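Local coordinates for molybdenum-pterin-binding protein 2 (Clostridium pasteurianum, PDB 1GUT) that binds molybdate as a small molbindin assembled from six copies of one short chain, taking up one mole of molybdenum per mole of protein, at residues 3-16 against 49-61. Sequence-based numbering, arbitrary orientation. Where two conformers were deposited one is given.
Sequences ISARNQLKGKVVGL and VKEGAELTAVVKS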
# COMPACT_ATOMS: atom_id res chain seq x y z
N ILE A 3 -5.33 -18.83 -7.55
CA ILE A 3 -5.29 -18.30 -6.18
C ILE A 3 -6.68 -17.89 -5.73
O ILE A 3 -7.59 -17.79 -6.55
CB ILE A 3 -4.31 -17.13 -6.05
CG1 ILE A 3 -4.79 -15.93 -6.87
CG2 ILE A 3 -2.90 -17.55 -6.46
CD1 ILE A 3 -3.96 -14.68 -6.62
N SER A 4 -6.84 -17.65 -4.43
CA SER A 4 -8.13 -17.29 -3.84
C SER A 4 -8.40 -15.80 -3.69
O SER A 4 -9.46 -15.42 -3.19
CB SER A 4 -8.27 -17.93 -2.46
OG SER A 4 -7.55 -17.17 -1.51
N ALA A 5 -7.45 -14.95 -4.08
CA ALA A 5 -7.64 -13.51 -3.93
C ALA A 5 -8.96 -13.00 -4.49
O ALA A 5 -9.39 -13.36 -5.59
CB ALA A 5 -6.49 -12.75 -4.53
N ARG A 6 -9.61 -12.11 -3.75
CA ARG A 6 -10.88 -11.59 -4.19
C ARG A 6 -10.84 -10.75 -5.47
O ARG A 6 -11.76 -10.79 -6.27
CB ARG A 6 -11.50 -10.75 -3.09
CG ARG A 6 -13.00 -10.66 -3.19
CD ARG A 6 -13.69 -12.03 -3.22
NE ARG A 6 -13.33 -12.87 -2.07
CZ ARG A 6 -13.20 -12.43 -0.83
NH1 ARG A 6 -13.42 -11.15 -0.54
NH2 ARG A 6 -12.86 -13.27 0.14
N ASN A 7 -9.76 -10.00 -5.67
CA ASN A 7 -9.67 -9.12 -6.84
C ASN A 7 -8.69 -9.67 -7.86
O ASN A 7 -7.48 -9.61 -7.65
CB ASN A 7 -9.20 -7.72 -6.40
CG ASN A 7 -10.22 -7.03 -5.52
OD1 ASN A 7 -11.42 -7.21 -5.69
ND2 ASN A 7 -9.74 -6.22 -4.59
N GLN A 8 -9.25 -10.19 -8.94
CA GLN A 8 -8.49 -10.80 -10.02
C GLN A 8 -9.12 -10.33 -11.32
O GLN A 8 -10.31 -10.60 -11.59
CB GLN A 8 -8.60 -12.33 -9.94
CG GLN A 8 -7.95 -12.89 -8.68
CD GLN A 8 -7.84 -14.42 -8.70
OE1 GLN A 8 -7.41 -15.02 -9.69
NE2 GLN A 8 -8.23 -15.03 -7.60
N LEU A 9 -8.33 -9.60 -12.08
CA LEU A 9 -8.77 -9.02 -13.35
C LEU A 9 -7.90 -9.57 -14.48
O LEU A 9 -6.73 -9.17 -14.60
CB LEU A 9 -8.65 -7.50 -13.25
CG LEU A 9 -9.34 -6.83 -12.07
CD1 LEU A 9 -9.06 -5.32 -12.12
CD2 LEU A 9 -10.82 -7.09 -12.15
N LYS A 10 -8.46 -10.44 -15.32
CA LYS A 10 -7.70 -11.03 -16.43
C LYS A 10 -7.55 -10.04 -17.57
O LYS A 10 -8.49 -9.33 -17.90
CB LYS A 10 -8.42 -12.28 -16.99
CG LYS A 10 -8.61 -13.41 -16.01
CD LYS A 10 -9.27 -14.63 -16.68
CE LYS A 10 -9.53 -15.77 -15.72
NZ LYS A 10 -10.88 -15.72 -15.05
N GLY A 11 -6.38 -10.02 -18.20
CA GLY A 11 -6.18 -9.09 -19.29
C GLY A 11 -5.04 -9.48 -20.18
O GLY A 11 -4.41 -10.51 -19.97
N LYS A 12 -4.78 -8.64 -21.17
CA LYS A 12 -3.72 -8.89 -22.12
C LYS A 12 -2.74 -7.74 -22.02
O LYS A 12 -3.15 -6.58 -21.95
CB LYS A 12 -4.33 -8.94 -23.53
CG LYS A 12 -3.33 -9.20 -24.61
CD LYS A 12 -4.05 -9.39 -25.96
CE LYS A 12 -3.10 -9.87 -27.05
NZ LYS A 12 -2.72 -11.32 -26.91
N VAL A 13 -1.45 -8.05 -21.98
CA VAL A 13 -0.45 -7.00 -21.88
C VAL A 13 -0.44 -6.18 -23.16
O VAL A 13 -0.22 -6.74 -24.26
CB VAL A 13 0.95 -7.56 -21.64
CG1 VAL A 13 1.94 -6.43 -21.62
CG2 VAL A 13 1.01 -8.34 -20.31
N VAL A 14 -0.69 -4.87 -23.04
CA VAL A 14 -0.64 -3.97 -24.19
C VAL A 14 0.50 -2.96 -24.10
O VAL A 14 0.77 -2.22 -25.05
CB VAL A 14 -1.98 -3.23 -24.44
CG1 VAL A 14 -3.06 -4.22 -24.85
CG2 VAL A 14 -2.44 -2.40 -23.22
N GLY A 15 1.17 -2.92 -22.96
CA GLY A 15 2.31 -2.04 -22.78
C GLY A 15 3.27 -2.58 -21.75
O GLY A 15 2.87 -3.15 -20.74
N LEU A 16 4.56 -2.39 -22.00
CA LEU A 16 5.61 -2.82 -21.08
C LEU A 16 6.78 -1.86 -21.21
O LEU A 16 7.29 -1.66 -22.32
CB LEU A 16 6.06 -4.25 -21.39
CG LEU A 16 7.19 -4.85 -20.55
CD1 LEU A 16 6.81 -4.91 -19.08
CD2 LEU A 16 7.48 -6.25 -21.08
N VAL A 49 6.95 -11.80 -18.42
CA VAL A 49 5.95 -10.84 -18.88
C VAL A 49 6.38 -10.24 -20.21
O VAL A 49 7.49 -9.73 -20.33
CB VAL A 49 5.80 -9.71 -17.83
CG1 VAL A 49 4.80 -8.68 -18.30
CG2 VAL A 49 5.37 -10.31 -16.50
N LYS A 50 5.50 -10.27 -21.21
CA LYS A 50 5.81 -9.77 -22.54
C LYS A 50 4.56 -9.18 -23.17
O LYS A 50 3.43 -9.53 -22.76
CB LYS A 50 6.30 -10.92 -23.44
CG LYS A 50 7.62 -11.54 -22.97
CD LYS A 50 8.15 -12.58 -23.91
CE LYS A 50 9.47 -13.11 -23.35
NZ LYS A 50 10.35 -13.66 -24.41
N GLU A 51 4.74 -8.27 -24.13
CA GLU A 51 3.58 -7.71 -24.82
C GLU A 51 2.74 -8.82 -25.44
O GLU A 51 3.27 -9.75 -26.06
CB GLU A 51 3.98 -6.59 -25.81
CG GLU A 51 4.15 -5.30 -25.02
CD GLU A 51 4.28 -4.06 -25.87
OE1 GLU A 51 4.40 -4.18 -27.11
OE2 GLU A 51 4.28 -2.96 -25.27
N GLY A 52 1.43 -8.75 -25.23
CA GLY A 52 0.53 -9.74 -25.77
C GLY A 52 0.22 -10.89 -24.83
O GLY A 52 -0.70 -11.66 -25.08
N ALA A 53 0.97 -11.01 -23.73
CA ALA A 53 0.73 -12.11 -22.80
C ALA A 53 -0.62 -11.96 -22.08
O ALA A 53 -1.05 -10.84 -21.79
CB ALA A 53 1.86 -12.18 -21.75
N GLU A 54 -1.27 -13.09 -21.80
CA GLU A 54 -2.54 -13.07 -21.05
C GLU A 54 -2.16 -13.28 -19.59
O GLU A 54 -1.61 -14.32 -19.24
CB GLU A 54 -3.51 -14.18 -21.54
CG GLU A 54 -3.95 -13.98 -22.99
CD GLU A 54 -4.78 -15.13 -23.53
OE1 GLU A 54 -4.93 -16.16 -22.83
OE2 GLU A 54 -5.29 -15.03 -24.66
N LEU A 55 -2.42 -12.27 -18.76
CA LEU A 55 -2.05 -12.30 -17.34
C LEU A 55 -3.19 -11.80 -16.49
O LEU A 55 -4.18 -11.33 -17.01
CB LEU A 55 -0.80 -11.42 -17.09
CG LEU A 55 0.45 -11.84 -17.87
CD1 LEU A 55 1.51 -10.77 -17.78
CD2 LEU A 55 0.95 -13.19 -17.35
N THR A 56 -3.04 -11.86 -15.17
CA THR A 56 -4.09 -11.42 -14.28
C THR A 56 -3.58 -10.39 -13.29
O THR A 56 -2.54 -10.60 -12.66
CB THR A 56 -4.61 -12.65 -13.50
OG1 THR A 56 -5.14 -13.62 -14.43
CG2 THR A 56 -5.80 -12.29 -12.59
N ALA A 57 -4.29 -9.28 -13.17
CA ALA A 57 -3.94 -8.24 -12.19
C ALA A 57 -4.62 -8.60 -10.87
O ALA A 57 -5.79 -9.00 -10.84
CB ALA A 57 -4.45 -6.88 -12.68
N VAL A 58 -3.89 -8.46 -9.76
CA VAL A 58 -4.43 -8.78 -8.43
C VAL A 58 -4.20 -7.59 -7.50
O VAL A 58 -3.11 -7.01 -7.48
CB VAL A 58 -3.73 -10.05 -7.85
CG1 VAL A 58 -4.26 -10.36 -6.46
CG2 VAL A 58 -3.92 -11.27 -8.76
N VAL A 59 -5.22 -7.25 -6.71
CA VAL A 59 -5.10 -6.08 -5.81
C VAL A 59 -5.69 -6.39 -4.44
O VAL A 59 -6.80 -6.90 -4.34
CB VAL A 59 -5.88 -4.85 -6.35
CG1 VAL A 59 -5.64 -3.62 -5.47
CG2 VAL A 59 -5.51 -4.54 -7.80
N LYS A 60 -4.95 -6.11 -3.38
CA LYS A 60 -5.52 -6.32 -2.04
C LYS A 60 -6.66 -5.32 -1.84
O LYS A 60 -6.52 -4.14 -2.17
CB LYS A 60 -4.44 -6.14 -0.96
CG LYS A 60 -4.88 -6.64 0.41
CD LYS A 60 -3.72 -6.47 1.40
CE LYS A 60 -4.04 -7.08 2.76
NZ LYS A 60 -5.09 -6.36 3.53
N SER A 61 -7.76 -5.76 -1.21
CA SER A 61 -8.91 -4.84 -1.07
C SER A 61 -8.64 -3.56 -0.31
O SER A 61 -9.24 -2.55 -0.60
CB SER A 61 -10.13 -5.57 -0.50
OG SER A 61 -9.83 -6.04 0.79
O HOH W 1 -7.68 -9.49 -3.72
O HOH W 2 -5.08 -12.86 -27.11
O HOH W 3 2.45 -0.90 -26.46
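L9 and G11 exchange paired backbone hydrogen bonds with A57 and L55, so that strands 8-16 and 54-58 run antiparallel at 150°, and beyond the ladder V13 bonds to the turn, V13 N to A53 O and G52 N to V13 O. Side chains alternate between the two faces of such a ribbon. K10 and T56 lie alongside each other and point the same way, CG of K10 being 3.8 Å from OG1 of T56, whereas V13 points toward the 49-61 segment, where its CG2 packs against CD1 of L55 at 3.5 Å and slants across it. CG1 of V49 lies 4.3 Å from both V13 CG2 and L16 CD1, and L16 CD2 rests against V49 O. K12 sends its chain over the type II turn K50-A53: CG stands anti to the backbone N (chi1 -180°), and a bend at the last torsion brings NZ onto an in-plane lone pair of G52 O, 2.7 Å away. The same ammonium reaches E54 OE2 through a water. At the other end, the ND2 of N7 donates to V59 O over 3.0 Å from above the carbonyl plane, and a water joins N7 N to this oxygen, which thus receives two donors. OD1 of N7 accepts from the backbone N of T36 in a second subunit, so both ends of the amide are held and its rotation is fixed. Q8 NE2 grips the loop before its own strand, donating to I3 O and, nearly straight (170°), to A5 O, while I3 CD1 meets V58 CG2 tip to tip. The inner strand 8-18 and the outer strand 54-58 form an antiparallel ribbon of the OB-like Mop (TOBE) fold, and T56 and V58 pair with an antiparallel strand of the second subunit, carrying the sheet across the interface.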